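Local structure of NAD-dependent dehydrogenase (Rhizobium meliloti, 4Z0P) at residues D195-L200 with G209-A214; P228-A233 with G237-A242. The protein probably reduces glyoxylate and hydroxypyruvate with NADPH as the hydride donor, as a member of the D-isomer specific 2-hydroxyacid dehydrogenase family. One frame throughout, in Å; residues are numbered along the deposited sequence.

In the fold
Contacts 1 and 2 each join a strand of the seven-stranded parallel sheet of the nucleotide-binding domain to the loop leading into the next helix, their centres about 5 Å apart. They follow in series along the chain: 195-200 and 209-214 close contact 1 before 228-233 and 237-242 open contact 2. Strands 196-199 and 229-232 are neighbours in the sheet, joined by probable backbone hydrogen bonds from G199 N to I231 O and from I231 N to L197 O. Helix 213-216 lies between these strands in the sequence, and helix 241-250 leads on to strand 255-258. Both strands run out towards NADPH: L200 touches it and A233 hydrogen-bonds to its carboxamide.

Contact 1 (D195-L200 with G209-A214); sequences DFLVGL and GIFNAA
Strand 196-199 and the loop 209-212 leading into helix 213-216 come closest at G199 and F211, whose CA atoms are 8.6 Å apart, so the backbones stay separate and the F211 side chain spans the interval. F211 carries CG anti to its own carbonyl carbon (chi1 -55°), which sends the ring towards the strand. Its far end, CZ, rests 3.9 Å from G199 CA. A side chain at G199 would run into this ring: a CB there would lie only 2.9 Å from CZ. Two residues earlier on the same side of the strand, L197 brings the methyl CD2 to 4.2 Å from F211 CD1, and both neighbours approach the ring obliquely. These residues belong to a beta-alpha-beta unit of the Rossmann-type domain, 196-199 to 213-216 to 229-232; the buried F211 packs against M146 of the adjoining strand 142-146 and N232 of strand 229-232, and its ring also meets that of F230. The methyl CG2 of the preceding residue, I210, covers the middle of one face of the F211 ring at a height of 3.7 Å. N212 then occupies the N-cap of helix 213-216: OD1 accepts a hydrogen bond from L215 N, while ND2 makes a weak one to G209 O.

Contact 2 (P228-A233 with G237-A242); sequences PVFINA and GSQVEA. With NDP (NADPH dihydro-nicotinamide-adenine-dinucleotide phosphate), chain H.
The C-terminal end of strand 229-232 and the turn into helix 241-250 form the start of a beta-alpha-beta unit in the NADPH-binding domain, and Q239 ties the two together. N232 and Q239, 8.5 Å apart at their CA atoms, meet through their amides. N232 ND2 donates to Q239 OE1 at 2.8 Å, almost straight at 175°. The acceptor lies in the amide plane of N232, but the donor stands above the carbonyl plane of Q239 and not on a lone pair; the two amide planes are turned 63° against each other. A chi1 of -168°, which sets CG opposite the backbone N, carries the N232 amide out to the turn; OD1 accepts from G234 N, and ND2 has a second, weak bond to R235 O. Q239 OE1 also lies at the edge of the F230 ring, near its plane and 3.7 Å from CE2. At the other end of the same amide, Q239 NE2 donates to E241 OE2 at 3.0 Å, on that oxygen's anti lone pair, and to V260 O as well. Bonds at OE1 and NE2 thus fix the rotation of this buried amide, while E262 N holds E241 OE2 in turn. A leucine here, with no amide, would probably leave N232 ND2 with just its weak bond to R235 O, and E241 OE2 and V260 O without this donor. The strand ends at N232, and the next residue, A233, accepts through its O a hydrogen bond from the carboxamide N7N of NADPH at 2.9 Å. Binding of the cofactor by the backbone just past a strand's C-terminal end is characteristic of Rossmann-type dinucleotide domains.

Contact 1 (D195-L200 with G209-A214)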
loop_
_atom_site.group_PDB
_atom_site.type_symbol
_atom_site.label_atom_id
_atom_site.label_comp_id
_atom_site.label_asym_id
_atom_site.label_seq_id
_atom_site.Cartn_x
_atom_site.Cartn_y
_atom_site.Cartn_z
ATOM N N ASP A 195 -15.362 -2.348 8.383
ATOM C CA ASP A 195 -15.561 -1.891 7.004
ATOM C C ASP A 195 -14.812 -2.730 5.978
ATOM O O ASP A 195 -15.351 -3.046 4.920
ATOM C CB ASP A 195 -15.106 -0.428 6.847
ATOM C CG ASP A 195 -15.804 0.529 7.806
ATOM O OD1 ASP A 195 -17.060 0.495 7.866
ATOM O OD2 ASP A 195 -15.101 1.335 8.513
ATOM N N PHE A 196 -13.541 -3.011 6.246
ATOM C CA PHE A 196 -12.716 -3.885 5.403
ATOM C C PHE A 196 -12.401 -5.128 6.221
ATOM O O PHE A 196 -11.659 -5.049 7.198
ATOM C CB PHE A 196 -11.363 -3.251 5.028
ATOM C CG PHE A 196 -11.409 -2.053 4.093
ATOM C CD1 PHE A 196 -12.588 -1.487 3.614
ATOM C CD2 PHE A 196 -10.199 -1.458 3.724
ATOM C CE1 PHE A 196 -12.551 -0.380 2.761
ATOM C CE2 PHE A 196 -10.164 -0.342 2.890
ATOM C CZ PHE A 196 -11.338 0.194 2.415
ATOM N N LEU A 197 -12.935 -6.276 5.796
ATOM C CA LEU A 197 -12.683 -7.547 6.461
ATOM C C LEU A 197 -11.500 -8.234 5.819
ATOM O O LEU A 197 -11.523 -8.471 4.612
ATOM C CB LEU A 197 -13.911 -8.451 6.350
ATOM C CG LEU A 197 -13.772 -9.834 7.014
ATOM C CD1 LEU A 197 -13.568 -9.703 8.504
ATOM C CD2 LEU A 197 -14.996 -10.680 6.740
ATOM N N VAL A 198 -10.503 -8.593 6.623
ATOM C CA VAL A 198 -9.306 -9.297 6.159
ATOM C C VAL A 198 -9.268 -10.677 6.789
ATOM O O VAL A 198 -9.256 -10.806 8.018
ATOM C CB VAL A 198 -8.017 -8.558 6.545
ATOM C CG1 VAL A 198 -6.766 -9.358 6.171
ATOM C CG2 VAL A 198 -7.964 -7.204 5.830
ATOM N N GLY A 199 -9.229 -11.703 5.946
ATOM C CA GLY A 199 -9.091 -13.081 6.393
ATOM C C GLY A 199 -7.634 -13.564 6.373
ATOM O O GLY A 199 -7.009 -13.638 5.317
ATOM N N LEU A 200 -7.129 -13.912 7.549
ATOM C CA LEU A 200 -5.816 -14.533 7.740
ATOM C C LEU A 200 -5.929 -15.735 8.686
ATOM O O LEU A 200 -5.128 -15.909 9.590
ATOM C CB LEU A 200 -4.824 -13.521 8.261
ATOM C CG LEU A 200 -4.365 -12.524 7.183
ATOM C CD1 LEU A 200 -3.605 -11.367 7.822
ATOM C CD2 LEU A 200 -3.529 -13.194 6.119
ATOM N N GLY A 209 -15.860 -22.667 5.023
ATOM C CA GLY A 209 -17.065 -21.923 4.667
ATOM C C GLY A 209 -17.521 -20.830 5.627
ATOM O O GLY A 209 -18.684 -20.425 5.588
ATOM N N ILE A 210 -16.607 -20.314 6.448
ATOM C CA ILE A 210 -16.920 -19.297 7.434
ATOM C C ILE A 210 -17.284 -17.950 6.770
ATOM O O ILE A 210 -18.138 -17.216 7.264
ATOM C CB ILE A 210 -15.764 -19.135 8.476
ATOM C CG1 ILE A 210 -16.203 -18.310 9.691
ATOM C CG2 ILE A 210 -14.532 -18.532 7.884
ATOM C CD1 ILE A 210 -15.209 -18.366 10.837
ATOM N N PHE A 211 -16.670 -17.658 5.637
ATOM C CA PHE A 211 -16.929 -16.377 4.958
ATOM C C PHE A 211 -18.070 -16.609 3.969
ATOM O O PHE A 211 -17.852 -16.998 2.820
ATOM C CB PHE A 211 -15.691 -15.851 4.253
ATOM C CG PHE A 211 -14.474 -15.704 5.153
ATOM C CD1 PHE A 211 -14.479 -14.821 6.225
ATOM C CD2 PHE A 211 -13.311 -16.411 4.886
ATOM C CE1 PHE A 211 -13.349 -14.648 7.027
ATOM C CE2 PHE A 211 -12.176 -16.239 5.673
ATOM C CZ PHE A 211 -12.188 -15.358 6.751
ATOM N N ASN A 212 -19.284 -16.380 4.447
ATOM C CA ASN A 212 -20.520 -16.649 3.695
ATOM C C ASN A 212 -21.462 -15.438 3.751
ATOM O O ASN A 212 -21.140 -14.412 4.361
ATOM C CB ASN A 212 -21.211 -17.907 4.229
ATOM C CG ASN A 212 -21.523 -17.810 5.689
ATOM O OD1 ASN A 212 -21.900 -16.757 6.179
ATOM N ND2 ASN A 212 -21.322 -18.898 6.407
ATOM N N ALA A 213 -22.583 -15.527 3.039
ATOM C CA ALA A 213 -23.478 -14.383 2.884
ATOM C C ALA A 213 -23.976 -13.853 4.222
ATOM O O ALA A 213 -24.060 -12.639 4.402
ATOM C CB ALA A 213 -24.657 -14.727 1.979
ATOM N N ALA A 214 -24.288 -14.749 5.157
ATOM C CA ALA A 214 -24.730 -14.311 6.489
ATOM C C ALA A 214 -23.674 -13.468 7.192
ATOM O O ALA A 214 -24.004 -12.489 7.845
ATOM C CB ALA A 214 -25.116 -15.488 7.365
#

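Contact 2 (P228-A233 with G237-A242)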
loop_
_atom_site.group_PDB
_atom_site.type_symbol
_atom_site.label_atom_id
_atom_site.label_comp_id
_atom_site.label_asym_id
_atom_site.label_seq_id
_atom_site.Cartn_x
_atom_site.Cartn_y
_atom_site.Cartn_z
ATOM N N PRO A 228 -19.239 -2.760 2.834
ATOM C CA PRO A 228 -17.957 -3.346 3.218
ATOM C C PRO A 228 -17.204 -4.001 2.050
ATOM O O PRO A 228 -17.782 -4.291 0.999
ATOM C CB PRO A 228 -18.387 -4.410 4.244
ATOM C CG PRO A 228 -19.738 -4.852 3.750
ATOM C CD PRO A 228 -20.372 -3.602 3.252
ATOM N N VAL A 229 -15.922 -4.262 2.285
ATOM C CA VAL A 229 -15.021 -4.993 1.402
ATOM C C VAL A 229 -14.519 -6.265 2.072
ATOM O O VAL A 229 -14.284 -6.288 3.281
ATOM C CB VAL A 229 -13.816 -4.078 1.058
ATOM C CG1 VAL A 229 -12.732 -4.794 0.278
ATOM C CG2 VAL A 229 -14.344 -2.894 0.256
ATOM N N PHE A 230 -14.344 -7.319 1.276
ATOM C CA PHE A 230 -13.819 -8.598 1.750
ATOM C C PHE A 230 -12.468 -8.888 1.121
ATOM O O PHE A 230 -12.330 -8.914 -0.113
ATOM C CB PHE A 230 -14.776 -9.733 1.395
ATOM C CG PHE A 230 -14.284 -11.097 1.792
ATOM C CD1 PHE A 230 -13.855 -11.353 3.097
ATOM C CD2 PHE A 230 -14.274 -12.142 0.889
ATOM C CE1 PHE A 230 -13.427 -12.625 3.481
ATOM C CE2 PHE A 230 -13.846 -13.418 1.268
ATOM C CZ PHE A 230 -13.423 -13.661 2.565
ATOM N N ILE A 231 -11.483 -9.163 1.973
ATOM C CA ILE A 231 -10.106 -9.411 1.534
ATOM C C ILE A 231 -9.671 -10.727 2.148
ATOM O O ILE A 231 -9.703 -10.877 3.391
ATOM C CB ILE A 231 -9.188 -8.283 2.024
ATOM C CG1 ILE A 231 -9.569 -6.957 1.358
ATOM C CG2 ILE A 231 -7.703 -8.626 1.827
ATOM C CD1 ILE A 231 -9.056 -5.770 2.139
ATOM N N ASN A 232 -9.356 -11.718 1.316
ATOM C CA ASN A 232 -8.931 -13.017 1.854
ATOM C C ASN A 232 -7.603 -13.493 1.317
ATOM O O ASN A 232 -7.424 -13.623 0.103
ATOM C CB ASN A 232 -9.984 -14.101 1.609
ATOM C CG ASN A 232 -9.718 -15.392 2.403
ATOM O OD1 ASN A 232 -8.948 -15.426 3.370
ATOM N ND2 ASN A 232 -10.390 -16.447 2.009
ATOM N N ALA A 233 -6.668 -13.745 2.222
ATOM C CA ALA A 233 -5.399 -14.386 1.871
ATOM C C ALA A 233 -5.067 -15.550 2.782
ATOM O O ALA A 233 -3.894 -15.961 2.862
ATOM C CB ALA A 233 -4.257 -13.376 1.871
ATOM N N GLY A 237 -10.842 -22.508 0.928
ATOM C CA GLY A 237 -11.879 -23.348 1.516
ATOM C C GLY A 237 -12.654 -22.689 2.653
ATOM O O GLY A 237 -13.700 -23.196 3.054
ATOM N N SER A 238 -12.149 -21.571 3.181
ATOM C CA SER A 238 -12.857 -20.814 4.209
ATOM C C SER A 238 -13.961 -19.919 3.648
ATOM O O SER A 238 -14.747 -19.380 4.419
ATOM C CB SER A 238 -11.885 -19.993 5.065
ATOM O OG SER A 238 -11.012 -20.854 5.779
ATOM N N GLN A 239 -14.048 -19.760 2.327
ATOM C CA GLN A 239 -15.050 -18.877 1.753
ATOM C C GLN A 239 -16.042 -19.622 0.887
ATOM O O GLN A 239 -15.781 -20.741 0.406
ATOM C CB GLN A 239 -14.383 -17.742 0.967
ATOM C CG GLN A 239 -13.842 -18.138 -0.398
ATOM C CD GLN A 239 -12.706 -17.265 -0.890
ATOM O OE1 GLN A 239 -12.175 -16.409 -0.173
ATOM N NE2 GLN A 239 -12.315 -17.486 -2.144
ATOM N N VAL A 240 -17.217 -19.016 0.746
ATOM C CA VAL A 240 -18.276 -19.546 -0.114
ATOM C C VAL A 240 -18.354 -18.611 -1.312
ATOM O O VAL A 240 -18.974 -17.538 -1.240
ATOM C CB VAL A 240 -19.636 -19.654 0.615
ATOM C CG1 VAL A 240 -20.674 -20.315 -0.272
ATOM C CG2 VAL A 240 -19.474 -20.441 1.904
ATOM N N GLU A 241 -17.705 -19.002 -2.403
ATOM C CA GLU A 241 -17.618 -18.122 -3.572
ATOM C C GLU A 241 -18.957 -17.797 -4.209
ATOM O O GLU A 241 -19.142 -16.695 -4.696
ATOM C CB GLU A 241 -16.647 -18.693 -4.611
ATOM C CG GLU A 241 -15.218 -18.503 -4.111
ATOM C CD GLU A 241 -14.165 -19.303 -4.845
ATOM O OE1 GLU A 241 -14.430 -19.830 -5.931
ATOM O OE2 GLU A 241 -13.053 -19.375 -4.305
ATOM N N ALA A 242 -19.904 -18.727 -4.172
ATOM C CA ALA A 242 -21.244 -18.422 -4.664
ATOM C C ALA A 242 -21.828 -17.201 -3.927
ATOM O O ALA A 242 -22.506 -16.363 -4.530
ATOM C CB ALA A 242 -22.166 -19.628 -4.515
HETATM P PA NDP H . -1.151 -18.760 13.057
HETATM O O1A NDP H . -1.330 -20.200 13.513
HETATM O O2A NDP H . -0.027 -17.983 13.656
HETATM O O5B NDP H . -2.514 -18.021 13.382
HETATM C C5B NDP H . -3.791 -18.577 13.149
HETATM C C4B NDP H . -4.812 -17.692 13.810
HETATM O O4B NDP H . -6.096 -18.174 13.422
HETATM C C3B NDP H . -4.777 -17.726 15.337
HETATM O O3B NDP H . -5.079 -16.417 15.805
HETATM C C2B NDP H . -5.892 -18.690 15.683
HETATM O O2B NDP H . -6.496 -18.479 16.945
HETATM C C1B NDP H . -6.874 -18.349 14.593
HETATM N N9A NDP H . -7.856 -19.436 14.440
HETATM C C8A NDP H . -7.689 -20.698 13.999
HETATM N N7A NDP H . -8.795 -21.407 13.994
HETATM C C5A NDP H . -9.741 -20.541 14.464
HETATM C C6A NDP H . -11.120 -20.674 14.724
HETATM N N6A NDP H . -11.800 -21.820 14.488
HETATM N N1A NDP H . -11.795 -19.594 15.208
HETATM C C2A NDP H . -11.118 -18.459 15.439
HETATM N N3A NDP H . -9.817 -18.222 15.242
HETATM C C4A NDP H . -9.182 -19.312 14.738
HETATM O O3 NDP H . -1.082 -18.860 11.446
HETATM P PN NDP H . -0.346 -17.736 10.536
HETATM O O1N NDP H . -0.784 -16.371 10.947
HETATM O O2N NDP H . 1.109 -18.027 10.432
HETATM O O5D NDP H . -0.955 -18.166 9.129
HETATM C C5D NDP H . -2.350 -18.063 8.920
HETATM C C4D NDP H . -2.748 -18.731 7.613
HETATM O O4D NDP H . -2.393 -17.905 6.501
HETATM C C3D NDP H . -2.064 -20.051 7.282
HETATM O O3D NDP H . -2.677 -21.139 8.002
HETATM C C2D NDP H . -2.212 -20.205 5.782
HETATM O O2D NDP H . -3.418 -20.924 5.465
HETATM C C1D NDP H . -2.373 -18.726 5.344
HETATM N N1N NDP H . -1.296 -18.276 4.460
HETATM C C2N NDP H . -1.562 -17.885 3.153
HETATM C C3N NDP H . -0.578 -17.444 2.320
HETATM C C7N NDP H . -0.851 -16.871 0.961
HETATM O O7N NDP H . 0.110 -16.756 0.174
HETATM N N7N NDP H . -2.075 -16.527 0.622
HETATM C C4N NDP H . 0.827 -17.440 2.796
HETATM C C5N NDP H . 1.022 -17.893 4.196
HETATM C C6N NDP H . 0.013 -18.258 4.965
HETATM P P2B NDP H . -5.741 -18.885 18.308
HETATM O O1X NDP H . -4.655 -17.849 18.442
HETATM O O2X NDP H . -6.850 -18.727 19.332
HETATM O O3X NDP H . -5.246 -20.272 18.135
#